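GCN5-related N-acetyltransferase (Streptococcus suis, PDB 3G3S) probably transfers an acetyl group from acetyl-coenzyme A to an amine, as other members of the GNAT family do, although its own substrate is not established. Local coordinates at residues Thr227-Ala232 with Tyr237-Ala242; Ser220-Thr225 with Lys241-Tyr246; Ser176-Tyr181 with Glu186-Thr191; Gly111-Leu116 with Cys204-Ile209. All blocks are in the same frame, centred on the assembly; numbering follows the deposited sequence. Where two conformers were deposited one is given.

Contact 1: Thr227-Ala232 with Tyr237-Ala242; sequences TSLKLA and YELDKA. With CAC (cacodylate ion), chain D.
Tyr237 meets Ala232 through both backbone and ring. Its N donates to Ala232 O over 2.9 Å, and the bond is bent to 149° at the hydrogen. CG of Tyr237 stands anti to its carbonyl carbon (chi1 -61°), which brings the ring back beside the end of the helical segment. There the carbonyl of Ala232 sits at the ring edge, with O 3.3 Å from Tyr237 CD2. The methyl of Ala232 adds an apolar touch, CB to CD2 of Tyr237 at 3.7 Å. The far end of the ring is held elsewhere, as Tyr237 OH is hydrogen-bonded to Pro219 O. The contact belongs to a beta-alpha-beta crossover. Helix 226-235 links strand 218-223 to strand 239-248, which runs parallel to it with strand 94-102 between them. On this helix Ser228 OG gives a hydrogen bond of 2.6 Å to O1 of a bound cacodylate, probably a crystallisation component. In strand 239-248, Leu239 reaches back to the helix. Its CD1 lies 3.9 Å from CD2 of Leu229, and the two side chains cross at about a right angle. Leu239 is exposed and Leu229 is buried, so the apolar patch runs inward from the surface. Further on, Asp240 and Lys241 both face Ala101 of strand 94-102, a classic beta bulge.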
loop_
_atom_site.group_PDB
_atom_site.type_symbol
_atom_site.label_atom_id
_atom_site.label_comp_id
_atom_site.label_asym_id
_atom_site.label_seq_id
_atom_site.Cartn_x
_atom_site.Cartn_y
_atom_site.Cartn_z
ATOM N N THR A 227 -14.950 -7.571 28.337
ATOM C CA THR A 227 -15.475 -8.861 27.975
ATOM C C THR A 227 -14.871 -9.295 26.657
ATOM O O THR A 227 -14.484 -10.459 26.477
ATOM C CB THR A 227 -17.010 -8.797 27.862
ATOM O OG1 THR A 227 -17.542 -8.585 29.162
ATOM C CG2 THR A 227 -17.607 -10.066 27.309
ATOM N N SER A 228 -14.792 -8.352 25.728
ATOM C CA SER A 228 -14.207 -8.632 24.440
ATOM C C SER A 228 -12.722 -8.932 24.570
ATOM O O SER A 228 -12.200 -9.776 23.834
ATOM C CB SER A 228 -14.392 -7.458 23.492
ATOM O OG SER A 228 -13.735 -7.764 22.292
ATOM N N LEU A 229 -12.051 -8.256 25.503
ATOM C CA LEU A 229 -10.632 -8.468 25.713
ATOM C C LEU A 229 -10.415 -9.881 26.203
ATOM O O LEU A 229 -9.538 -10.588 25.685
ATOM C CB LEU A 229 -10.042 -7.476 26.714
ATOM C CG LEU A 229 -8.590 -7.759 27.111
ATOM C CD1 LEU A 229 -7.662 -7.733 25.890
ATOM C CD2 LEU A 229 -8.157 -6.795 28.166
ATOM N N LYS A 230 -11.229 -10.282 27.187
ATOM C CA LYS A 230 -11.106 -11.629 27.777
ATOM C C LYS A 230 -11.309 -12.729 26.751
ATOM O O LYS A 230 -10.658 -13.761 26.833
ATOM C CB LYS A 230 -12.038 -11.795 28.974
ATOM C CG LYS A 230 -11.592 -10.994 30.209
ATOM N N LEU A 231 -12.204 -12.509 25.789
ATOM C CA LEU A 231 -12.398 -13.423 24.675
ATOM C C LEU A 231 -11.129 -13.480 23.831
ATOM O O LEU A 231 -10.607 -14.564 23.512
ATOM C CB LEU A 231 -13.568 -12.961 23.811
ATOM C CG LEU A 231 -13.864 -13.693 22.500
ATOM C CD1 LEU A 231 -13.811 -15.220 22.639
ATOM C CD2 LEU A 231 -15.213 -13.240 21.943
ATOM N N ALA A 232 -10.631 -12.304 23.453
ATOM C CA ALA A 232 -9.418 -12.225 22.663
ATOM C C ALA A 232 -8.291 -12.983 23.356
ATOM O O ALA A 232 -7.546 -13.679 22.680
ATOM C CB ALA A 232 -9.004 -10.761 22.408
ATOM N N TYR A 237 -4.722 -13.551 21.867
ATOM C CA TYR A 237 -4.249 -12.174 21.863
ATOM C C TYR A 237 -3.763 -11.776 23.253
ATOM O O TYR A 237 -4.168 -12.362 24.265
ATOM C CB TYR A 237 -5.358 -11.223 21.371
ATOM C CG TYR A 237 -5.832 -11.494 19.968
ATOM C CD1 TYR A 237 -5.196 -10.911 18.890
ATOM C CD2 TYR A 237 -6.933 -12.296 19.715
ATOM C CE1 TYR A 237 -5.594 -11.167 17.609
ATOM C CE2 TYR A 237 -7.374 -12.517 18.430
ATOM C CZ TYR A 237 -6.716 -11.926 17.369
ATOM O OH TYR A 237 -7.095 -12.177 16.065
ATOM N N GLU A 238 -2.871 -10.800 23.311
ATOM C CA GLU A 238 -2.399 -10.271 24.573
ATOM C C GLU A 238 -2.650 -8.786 24.582
ATOM O O GLU A 238 -2.486 -8.104 23.563
ATOM C CB GLU A 238 -0.918 -10.531 24.778
ATOM C CG GLU A 238 -0.623 -11.998 25.024
ATOM C CD GLU A 238 0.842 -12.278 25.241
ATOM O OE1 GLU A 238 1.612 -11.314 25.441
ATOM O OE2 GLU A 238 1.216 -13.479 25.211
ATOM N N LEU A 239 -3.040 -8.297 25.746
ATOM C CA LEU A 239 -3.328 -6.891 25.949
ATOM C C LEU A 239 -2.097 -6.036 25.679
ATOM O O LEU A 239 -0.979 -6.409 26.070
ATOM C CB LEU A 239 -3.768 -6.659 27.392
ATOM C CG LEU A 239 -3.954 -5.211 27.853
ATOM C CD1 LEU A 239 -5.176 -4.540 27.210
ATOM C CD2 LEU A 239 -4.072 -5.170 29.382
ATOM N N ASP A 240 -2.307 -4.924 24.972
ATOM C CA ASP A 240 -1.287 -3.917 24.749
ATOM C C ASP A 240 -1.561 -2.886 25.840
ATOM O O ASP A 240 -0.833 -2.796 26.826
ATOM C CB ASP A 240 -1.399 -3.326 23.335
ATOM C CG ASP A 240 -0.428 -2.153 23.086
ATOM O OD1 ASP A 240 0.391 -1.841 23.977
ATOM O OD2 ASP A 240 -0.470 -1.561 21.975
ATOM N N LYS A 241 -2.647 -2.144 25.708
ATOM C CA LYS A 241 -3.002 -1.162 26.714
ATOM C C LYS A 241 -4.459 -0.768 26.559
ATOM O O LYS A 241 -5.051 -0.888 25.472
ATOM C CB LYS A 241 -2.140 0.122 26.622
ATOM C CG LYS A 241 -2.230 0.856 25.284
ATOM C CD LYS A 241 -1.537 2.227 25.273
ATOM C CE LYS A 241 -2.416 3.326 25.925
ATOM N NZ LYS A 241 -1.927 4.743 25.730
ATOM N N ALA A 242 -5.002 -0.297 27.673
ATOM C CA ALA A 242 -6.313 0.266 27.735
ATOM C C ALA A 242 -6.155 1.633 27.092
ATOM O O ALA A 242 -5.094 2.228 27.210
ATOM C CB ALA A 242 -6.729 0.424 29.180
HETATM AS AS CAC D . -14.434 -6.352 18.869
HETATM O O1 CAC D . -14.594 -5.933 20.592
HETATM O O2 CAC D . -13.887 -4.932 18.019
HETATM C C1 CAC D . -13.296 -7.886 18.379
HETATM C C2 CAC D . -16.145 -6.914 18.040
#

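Contact 2: Ser220-Thr225 with Lys241-Tyr246; sequences SWDAHT and KAYQAY. With CAC (cacodylate ion), chain D.
On the central sheet of the GNAT fold, Asp222 of strand 218-223 meets Tyr243 of strand 239-248 across the intervening strand 94-102. The meeting is of side-chain ends. Tyr243 OH donates to Asp222 OD2 in a very short hydrogen bond of 2.5 Å. The carboxylate lies at the edge of the ring, and the two planes are only 22° apart. Asp222 OD1 sits 3.6 Å from Tyr243 CE2. CG of Tyr243 stands between its backbone N and carbonyl carbon (chi1 71°), the crowded position, and this leans the phenol over toward Asp222. Arg99 of the middle strand ties both ends, with a salt bridge from NH2 to Asp222 OD2 and a hydrogen bond between NE and Tyr243 OH. Next to this cluster a cacodylate, probably from the crystallisation liquor, lies along 220-225. His224 N donates to its O1 over 2.9 Å, nearly straight at 169°. The methyl C1 of the cacodylate is placed over one face of Trp221, but so close that its exact position is doubtful. The hydroxyl of Tyr243 thus bonds to both the acid and the guanidinium group. The positive charge of Arg99 would probably polarise the phenol and strengthen its bond to Asp222.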
loop_
_atom_site.group_PDB
_atom_site.type_symbol
_atom_site.label_atom_id
_atom_site.label_comp_id
_atom_site.label_asym_id
_atom_site.label_seq_id
_atom_site.Cartn_x
_atom_site.Cartn_y
_atom_site.Cartn_z
ATOM N N SER A 220 -6.539 -8.944 13.202
ATOM C CA SER A 220 -6.419 -8.010 14.335
ATOM C C SER A 220 -7.618 -7.971 15.256
ATOM O O SER A 220 -8.771 -8.081 14.793
ATOM C CB SER A 220 -6.244 -6.573 13.803
ATOM O OG SER A 220 -6.250 -5.642 14.855
ATOM N N TRP A 221 -7.363 -7.750 16.540
ATOM C CA TRP A 221 -8.425 -7.577 17.538
ATOM C C TRP A 221 -8.217 -6.276 18.317
ATOM O O TRP A 221 -7.125 -6.007 18.835
ATOM C CB TRP A 221 -8.438 -8.735 18.521
ATOM C CG TRP A 221 -9.681 -8.883 19.330
ATOM C CD1 TRP A 221 -10.083 -8.115 20.386
ATOM C CD2 TRP A 221 -10.652 -9.914 19.205
ATOM N NE1 TRP A 221 -11.253 -8.586 20.911
ATOM C CE2 TRP A 221 -11.634 -9.695 20.214
ATOM C CE3 TRP A 221 -10.807 -10.998 18.333
ATOM C CZ2 TRP A 221 -12.759 -10.501 20.351
ATOM C CZ3 TRP A 221 -11.934 -11.815 18.483
ATOM C CH2 TRP A 221 -12.890 -11.556 19.489
ATOM N N ASP A 222 -9.264 -5.466 18.397
ATOM C CA ASP A 222 -9.233 -4.254 19.180
ATOM C C ASP A 222 -10.532 -4.338 19.996
ATOM O O ASP A 222 -11.627 -4.251 19.459
ATOM C CB ASP A 222 -9.161 -3.029 18.289
ATOM C CG ASP A 222 -8.709 -1.805 19.005
ATOM O OD1 ASP A 222 -7.557 -1.744 19.468
ATOM O OD2 ASP A 222 -9.501 -0.820 19.000
ATOM N N ALA A 223 -10.387 -4.576 21.292
ATOM C CA ALA A 223 -11.501 -4.888 22.169
ATOM C C ALA A 223 -12.349 -3.678 22.555
ATOM O O ALA A 223 -11.852 -2.735 23.149
ATOM C CB ALA A 223 -10.980 -5.592 23.424
ATOM N N HIS A 224 -13.644 -3.753 22.269
ATOM C CA HIS A 224 -14.573 -2.688 22.627
ATOM C C HIS A 224 -14.880 -2.666 24.114
ATOM O O HIS A 224 -15.239 -1.629 24.667
ATOM C CB HIS A 224 -15.877 -2.839 21.856
ATOM C CG HIS A 224 -16.824 -1.685 22.032
ATOM N ND1 HIS A 224 -16.490 -0.388 21.701
ATOM C CD2 HIS A 224 -18.113 -1.644 22.458
ATOM C CE1 HIS A 224 -17.528 0.405 21.917
ATOM N NE2 HIS A 224 -18.528 -0.333 22.377
ATOM N N THR A 225 -14.720 -3.818 24.768
ATOM C CA THR A 225 -15.015 -3.971 26.186
ATOM C C THR A 225 -14.052 -4.966 26.831
ATOM O O THR A 225 -13.367 -5.717 26.146
ATOM C CB THR A 225 -16.379 -4.577 26.349
ATOM O OG1 THR A 225 -16.387 -5.831 25.661
ATOM C CG2 THR A 225 -17.472 -3.675 25.754
ATOM N N LYS A 241 -2.647 -2.144 25.708
ATOM C CA LYS A 241 -3.002 -1.162 26.714
ATOM C C LYS A 241 -4.459 -0.768 26.559
ATOM O O LYS A 241 -5.051 -0.888 25.472
ATOM C CB LYS A 241 -2.140 0.122 26.622
ATOM C CG LYS A 241 -2.230 0.856 25.284
ATOM C CD LYS A 241 -1.537 2.227 25.273
ATOM C CE LYS A 241 -2.416 3.326 25.925
ATOM N NZ LYS A 241 -1.927 4.743 25.730
ATOM N N ALA A 242 -5.002 -0.297 27.673
ATOM C CA ALA A 242 -6.313 0.266 27.735
ATOM C C ALA A 242 -6.155 1.633 27.092
ATOM O O ALA A 242 -5.094 2.228 27.210
ATOM C CB ALA A 242 -6.729 0.424 29.180
ATOM N N TYR A 243 -7.159 2.100 26.373
ATOM C CA TYR A 243 -7.062 3.427 25.784
ATOM C C TYR A 243 -8.407 4.164 25.826
ATOM O O TYR A 243 -9.456 3.538 25.933
ATOM C CB TYR A 243 -6.485 3.340 24.371
ATOM C CG TYR A 243 -7.361 2.754 23.295
ATOM C CD1 TYR A 243 -8.286 3.528 22.646
ATOM C CD2 TYR A 243 -7.192 1.449 22.840
ATOM C CE1 TYR A 243 -9.056 3.019 21.655
ATOM C CE2 TYR A 243 -7.985 0.937 21.813
ATOM C CZ TYR A 243 -8.909 1.746 21.235
ATOM O OH TYR A 243 -9.696 1.321 20.210
ATOM N N GLN A 244 -8.344 5.494 25.776
ATOM C CA GLN A 244 -9.534 6.335 25.815
ATOM C C GLN A 244 -10.325 6.385 24.509
ATOM O O GLN A 244 -9.761 6.536 23.428
ATOM C CB GLN A 244 -9.169 7.794 26.171
ATOM C CG GLN A 244 -8.499 7.984 27.556
ATOM C CD GLN A 244 -8.345 9.448 27.963
ATOM O OE1 GLN A 244 -8.891 10.356 27.315
ATOM N NE2 GLN A 244 -7.596 9.685 29.051
ATOM N N ALA A 245 -11.646 6.327 24.634
ATOM C CA ALA A 245 -12.555 6.431 23.495
ATOM C C ALA A 245 -13.792 7.200 23.934
ATOM O O ALA A 245 -14.089 7.281 25.150
ATOM C CB ALA A 245 -12.939 5.022 22.931
ATOM N N TYR A 246 -14.474 7.768 22.937
ATOM C CA TYR A 246 -15.708 8.526 23.122
ATOM C C TYR A 246 -16.748 8.181 22.065
ATOM O O TYR A 246 -16.403 7.855 20.939
ATOM C CB TYR A 246 -15.442 10.042 23.040
ATOM C CG TYR A 246 -14.542 10.611 24.109
ATOM C CD1 TYR A 246 -13.154 10.639 23.950
ATOM C CD2 TYR A 246 -15.071 11.153 25.267
ATOM C CE1 TYR A 246 -12.334 11.182 24.900
ATOM C CE2 TYR A 246 -14.252 11.691 26.232
ATOM C CZ TYR A 246 -12.888 11.685 26.059
ATOM O OH TYR A 246 -12.107 12.212 27.052
HETATM AS AS CAC D . -14.434 -6.352 18.869
HETATM O O1 CAC D . -14.594 -5.933 20.592
HETATM O O2 CAC D . -13.887 -4.932 18.019
HETATM C C1 CAC D . -13.296 -7.886 18.379
HETATM C C2 CAC D . -16.145 -6.914 18.040
#

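Contact 3: Ser176-Tyr181 with Glu186-Thr191; sequences SSYASY and EIEVDT. With EDO (1,2-ethanediol), chain F.
Ser176 and Glu188 form an antiparallel hydrogen-bonded pair that satisfies both backbones. Ser176 N donates to Glu188 O, and Glu188 N returns a bond to Ser176 O, each 2.8 Å long. Ser176 O also takes a CA-H...O contact from Ile187, 3.6 Å from its CA. Beyond Ser177 the register slips by one residue. Tyr178 N now gives its hydrogen to Glu186 O. Glu186 N in turn donates to Ala179 O at 2.8 Å. The side chains find their partners further off. Glu186 OE2 is hydrogen-bonded to Ser220 OG and OE1 to Thr19 OG1, while Tyr178 OH bonds with Ser51 OG. The side chains of Tyr178 and Glu188 cross at a slant, with Tyr178 CD1 3.7 Å from Glu188 OE1 and the ring and carboxylate planes 34° apart. A bound ethanediol lies close to both: its C1 is over one face of the Tyr178 ring, and its O1 is 2.8 Å from Glu188 OE1. The arrangement is a beta hairpin, strands 170-181 and 184-191, broken by a beta bulge. Strand 184-191 leads to helix 200-214 and neighbours strand 218-223; in GNAT enzymes the acetyl-coenzyme A site lies between the corresponding strands, so the hairpin probably borders it.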
loop_
_atom_site.group_PDB
_atom_site.type_symbol
_atom_site.label_atom_id
_atom_site.label_comp_id
_atom_site.label_asym_id
_atom_site.label_seq_id
_atom_site.Cartn_x
_atom_site.Cartn_y
_atom_site.Cartn_z
ATOM N N SER A 176 -16.307 -11.341 11.503
ATOM C CA SER A 176 -16.028 -10.862 10.147
ATOM C C SER A 176 -15.110 -9.657 10.133
ATOM O O SER A 176 -14.737 -9.124 11.168
ATOM C CB SER A 176 -17.353 -10.526 9.424
ATOM O OG SER A 176 -17.168 -10.103 8.089
ATOM N N SER A 177 -14.712 -9.267 8.933
ATOM C CA SER A 177 -13.826 -8.166 8.766
ATOM C C SER A 177 -14.595 -6.847 8.833
ATOM O O SER A 177 -15.374 -6.560 7.941
ATOM C CB SER A 177 -13.127 -8.272 7.421
ATOM O OG SER A 177 -14.066 -8.480 6.398
ATOM N N TYR A 178 -14.382 -6.083 9.898
ATOM C CA TYR A 178 -14.942 -4.721 9.999
ATOM C C TYR A 178 -14.246 -3.795 8.983
ATOM O O TYR A 178 -14.835 -2.810 8.422
ATOM C CB TYR A 178 -14.684 -4.203 11.402
ATOM C CG TYR A 178 -15.302 -2.835 11.710
ATOM C CD1 TYR A 178 -16.625 -2.736 12.180
ATOM C CD2 TYR A 178 -14.568 -1.676 11.592
ATOM C CE1 TYR A 178 -17.191 -1.490 12.486
ATOM C CE2 TYR A 178 -15.141 -0.413 11.891
ATOM C CZ TYR A 178 -16.442 -0.337 12.340
ATOM O OH TYR A 178 -16.983 0.902 12.639
ATOM N N ALA A 179 -12.969 -4.105 8.779
ATOM C CA ALA A 179 -12.088 -3.454 7.843
ATOM C C ALA A 179 -10.976 -4.436 7.437
ATOM O O ALA A 179 -10.742 -5.489 8.076
ATOM C CB ALA A 179 -11.484 -2.189 8.461
ATOM N N SER A 180 -10.306 -4.035 6.372
ATOM C CA SER A 180 -9.198 -4.740 5.732
ATOM C C SER A 180 -8.072 -3.769 5.450
ATOM O O SER A 180 -8.321 -2.600 5.095
ATOM C CB SER A 180 -9.636 -5.279 4.366
ATOM O OG SER A 180 -10.782 -6.053 4.456
ATOM N N TYR A 181 -6.844 -4.248 5.570
ATOM C CA TYR A 181 -5.679 -3.467 5.159
ATOM C C TYR A 181 -4.806 -4.420 4.334
ATOM O O TYR A 181 -5.154 -5.578 4.177
ATOM C CB TYR A 181 -4.955 -2.816 6.328
ATOM C CG TYR A 181 -4.325 -3.774 7.303
ATOM C CD1 TYR A 181 -5.100 -4.439 8.240
ATOM C CD2 TYR A 181 -2.952 -4.008 7.294
ATOM C CE1 TYR A 181 -4.520 -5.340 9.139
ATOM C CE2 TYR A 181 -2.373 -4.898 8.194
ATOM C CZ TYR A 181 -3.171 -5.550 9.118
ATOM O OH TYR A 181 -2.606 -6.439 10.023
ATOM N N GLU A 186 -9.458 -6.239 10.478
ATOM C CA GLU A 186 -9.810 -5.825 11.826
ATOM C C GLU A 186 -11.090 -6.565 12.135
ATOM O O GLU A 186 -12.090 -6.421 11.417
ATOM C CB GLU A 186 -10.023 -4.320 11.888
ATOM C CG GLU A 186 -10.186 -3.795 13.283
ATOM C CD GLU A 186 -8.888 -3.790 14.057
ATOM O OE1 GLU A 186 -8.076 -2.846 13.902
ATOM O OE2 GLU A 186 -8.704 -4.721 14.842
ATOM N N ILE A 187 -11.067 -7.386 13.190
ATOM C CA ILE A 187 -12.177 -8.251 13.475
ATOM C C ILE A 187 -13.338 -7.601 14.204
ATOM O O ILE A 187 -13.171 -6.731 15.054
ATOM C CB ILE A 187 -11.706 -9.512 14.300
ATOM C CG1 ILE A 187 -10.781 -10.332 13.457
ATOM C CG2 ILE A 187 -12.933 -10.332 14.804
ATOM C CD1 ILE A 187 -10.315 -11.647 14.152
ATOM N N GLU A 188 -14.523 -8.025 13.788
ATOM C CA GLU A 188 -15.788 -7.657 14.381
ATOM C C GLU A 188 -16.415 -8.986 14.723
ATOM O O GLU A 188 -16.524 -9.828 13.841
ATOM C CB GLU A 188 -16.659 -6.987 13.344
ATOM C CG GLU A 188 -18.122 -6.782 13.722
ATOM C CD GLU A 188 -18.362 -5.698 14.764
ATOM O OE1 GLU A 188 -17.456 -4.916 15.097
ATOM O OE2 GLU A 188 -19.506 -5.626 15.235
ATOM N N VAL A 189 -16.830 -9.149 15.974
ATOM C CA VAL A 189 -17.545 -10.325 16.407
ATOM C C VAL A 189 -18.870 -9.866 17.013
ATOM O O VAL A 189 -18.908 -8.896 17.803
ATOM C CB VAL A 189 -16.754 -11.135 17.448
ATOM C CG1 VAL A 189 -17.530 -12.358 17.828
ATOM C CG2 VAL A 189 -15.386 -11.525 16.897
ATOM N N ASP A 190 -19.955 -10.562 16.665
ATOM C CA ASP A 190 -21.286 -10.245 17.182
ATOM C C ASP A 190 -22.112 -11.523 17.402
ATOM O O ASP A 190 -22.008 -12.467 16.606
ATOM C CB ASP A 190 -22.022 -9.381 16.173
ATOM C CG ASP A 190 -21.463 -7.961 16.059
ATOM O OD1 ASP A 190 -21.546 -7.227 17.063
ATOM O OD2 ASP A 190 -21.022 -7.555 14.950
ATOM N N THR A 191 -22.919 -11.550 18.467
ATOM C CA THR A 191 -23.831 -12.639 18.729
ATOM C C THR A 191 -25.202 -12.087 19.049
ATOM O O THR A 191 -25.324 -11.128 19.797
ATOM C CB THR A 191 -23.342 -13.488 19.869
ATOM O OG1 THR A 191 -22.049 -13.990 19.515
ATOM C CG2 THR A 191 -24.302 -14.662 20.152
HETATM C C1 EDO F . -14.276 -2.945 14.920
HETATM O O1 EDO F . -15.047 -3.668 15.886
HETATM C C2 EDO F . -13.006 -2.378 15.540
HETATM O O2 EDO F . -12.643 -3.124 16.709
#

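Contact 4: Gly111-Leu116 with Cys204-Ile209; sequences GHLQKL and CAAQLI
Leu113 and Ala206 mark the closest approach of the two segments, with their CA atoms 5.1 Å apart. The methyl of Ala206 presses against the backbone of the other helix, its CB 3.4 Å from Leu113 O. It also meets Leu116, CB to CB at 3.9 Å. So this one small side chain fits between two residues one turn apart on helix 110-118. Leu113 divides its methyls between two partners. CD2 lies over Ala206, 4.1 Å from its CB. CD1 goes on to the next turn and touches Ile209 CG2 at 3.6 Å. The side chains of Leu113 and Ile209 cross at about a right angle. It is the CG2 branch of Ile209 that meets Leu113. CG1 stands anti to the carbonyl carbon (chi1 -70°) and carries CD1 to another neighbour, Tyr237. The contact is wholly apolar in its side chains. The short side chain of Ala206 is consistent with the 8.3 Å closest approach of the segment axes. The N-to-C directions of the two segments are 133° apart, about midway between perpendicular and antiparallel. Each segment keeps its helical bonds, such as Lys115 N to Gly111 O and Ile209 N to Ala205 O. A second shell closes round the leucines. Leu235 of helix 226-235 packs on Leu113, Leu116 and Ile209, and Phe108 lies against Leu113 and Ile209. His112 NE2 is hydrogen-bonded to Lys234 O. Helix 110-118 is thus packed on helices 200-214 and 226-235, while Leu208 on helix 200-214 reaches Ala175 of strand 170-181.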
loop_
_atom_site.group_PDB
_atom_site.type_symbol
_atom_site.label_atom_id
_atom_site.label_comp_id
_atom_site.label_asym_id
_atom_site.label_seq_id
_atom_site.Cartn_x
_atom_site.Cartn_y
_atom_site.Cartn_z
ATOM N N GLY A 111 -3.862 -25.494 17.071
ATOM C CA GLY A 111 -4.539 -26.699 17.592
ATOM C C GLY A 111 -5.717 -26.314 18.454
ATOM O O GLY A 111 -6.816 -26.847 18.324
ATOM N N HIS A 112 -5.449 -25.369 19.337
ATOM C CA HIS A 112 -6.426 -24.794 20.238
ATOM C C HIS A 112 -7.575 -24.150 19.478
ATOM O O HIS A 112 -8.741 -24.362 19.813
ATOM C CB HIS A 112 -5.681 -23.788 21.117
ATOM C CG HIS A 112 -6.544 -22.801 21.836
ATOM N ND1 HIS A 112 -7.518 -23.172 22.736
ATOM C CD2 HIS A 112 -6.502 -21.445 21.858
ATOM C CE1 HIS A 112 -8.071 -22.085 23.247
ATOM N NE2 HIS A 112 -7.472 -21.025 22.730
ATOM N N LEU A 113 -7.252 -23.383 18.446
ATOM C CA LEU A 113 -8.285 -22.696 17.682
ATOM C C LEU A 113 -9.180 -23.687 16.982
ATOM O O LEU A 113 -10.399 -23.518 16.952
ATOM C CB LEU A 113 -7.670 -21.739 16.652
ATOM C CG LEU A 113 -6.927 -20.541 17.248
ATOM C CD1 LEU A 113 -6.203 -19.839 16.145
ATOM C CD2 LEU A 113 -7.870 -19.582 18.021
ATOM N N GLN A 114 -8.574 -24.706 16.388
ATOM C CA GLN A 114 -9.350 -25.710 15.689
ATOM C C GLN A 114 -10.264 -26.438 16.665
ATOM O O GLN A 114 -11.377 -26.741 16.303
ATOM C CB GLN A 114 -8.459 -26.714 14.949
ATOM C CG GLN A 114 -9.241 -27.639 14.023
ATOM C CD GLN A 114 -9.952 -26.903 12.882
ATOM O OE1 GLN A 114 -9.326 -26.176 12.107
ATOM N NE2 GLN A 114 -11.260 -27.118 12.761
ATOM N N LYS A 115 -9.803 -26.721 17.884
ATOM C CA LYS A 115 -10.678 -27.367 18.879
ATOM C C LYS A 115 -11.927 -26.537 19.169
ATOM O O LYS A 115 -13.012 -27.087 19.281
ATOM C CB LYS A 115 -9.956 -27.646 20.195
ATOM C CG LYS A 115 -10.830 -28.383 21.217
ATOM N N LEU A 116 -11.766 -25.224 19.290
ATOM C CA LEU A 116 -12.892 -24.330 19.528
ATOM C C LEU A 116 -13.877 -24.416 18.369
ATOM O O LEU A 116 -15.092 -24.423 18.573
ATOM C CB LEU A 116 -12.413 -22.885 19.711
ATOM C CG LEU A 116 -11.515 -22.576 20.909
ATOM C CD1 LEU A 116 -11.033 -21.126 20.900
ATOM C CD2 LEU A 116 -12.209 -22.905 22.249
ATOM N N CYS A 204 -16.735 -18.840 16.036
ATOM C CA CYS A 204 -16.608 -18.153 14.748
ATOM C C CYS A 204 -15.352 -17.277 14.691
ATOM O O CYS A 204 -14.833 -17.051 13.609
ATOM C CB CYS A 204 -17.886 -17.354 14.382
ATOM S SG CYS A 204 -18.531 -16.255 15.636
ATOM N N ALA A 205 -14.901 -16.759 15.838
ATOM C CA ALA A 205 -13.671 -15.989 15.905
ATOM C C ALA A 205 -12.523 -16.933 15.617
ATOM O O ALA A 205 -11.663 -16.631 14.798
ATOM C CB ALA A 205 -13.503 -15.364 17.250
ATOM N N ALA A 206 -12.558 -18.110 16.236
ATOM C CA ALA A 206 -11.489 -19.084 16.002
ATOM C C ALA A 206 -11.403 -19.427 14.526
ATOM O O ALA A 206 -10.322 -19.415 13.952
ATOM C CB ALA A 206 -11.678 -20.353 16.872
ATOM N N GLN A 207 -12.544 -19.710 13.909
ATOM C CA GLN A 207 -12.592 -20.058 12.479
ATOM C C GLN A 207 -12.065 -18.950 11.597
ATOM O O GLN A 207 -11.317 -19.194 10.659
ATOM C CB GLN A 207 -14.031 -20.356 12.082
ATOM C CG GLN A 207 -14.307 -20.746 10.607
ATOM C CD GLN A 207 -13.906 -22.166 10.302
ATOM O OE1 GLN A 207 -12.719 -22.488 10.274
ATOM N NE2 GLN A 207 -14.885 -23.018 10.052
ATOM N N LEU A 208 -12.502 -17.723 11.872
ATOM C CA LEU A 208 -12.043 -16.573 11.093
ATOM C C LEU A 208 -10.519 -16.415 11.174
ATOM O O LEU A 208 -9.867 -16.220 10.146
ATOM C CB LEU A 208 -12.733 -15.290 11.573
ATOM C CG LEU A 208 -12.339 -13.996 10.853
ATOM C CD1 LEU A 208 -12.534 -14.131 9.356
ATOM C CD2 LEU A 208 -13.099 -12.801 11.410
ATOM N N ILE A 209 -9.976 -16.494 12.390
ATOM C CA ILE A 209 -8.526 -16.383 12.634
ATOM C C ILE A 209 -7.839 -17.433 11.778
ATOM O O ILE A 209 -6.953 -17.125 11.004
ATOM C CB ILE A 209 -8.180 -16.561 14.133
ATOM C CG1 ILE A 209 -8.679 -15.346 14.932
ATOM C CG2 ILE A 209 -6.634 -16.775 14.349
ATOM C CD1 ILE A 209 -8.671 -15.475 16.453
#

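Contacts 1, 3 and 4 are largely buried, whereas contact 2 lies at the surface. Contacts 1 and 2 share Lys241 and Ala242 of strand 239-248, and both touch the cacodylate. They also meet directly, through Ser228 OG and Trp221 NE1, a probable hydrogen bond. Contact 3 joins neighbouring strands by backbone bonds, and adjoins contact 2 through Ile187 N and Ser220 O. Contact 2 instead spans a strand with charged and polar side chains. Contact 4, farthest from the chain centre, is purely apolar between helices. Helix 200-214 follows the hairpin of contact 3, and Ile187 packs on its Leu208 and Ile209. Tyr237 of contact 1 touches both Ile187 and Ile209.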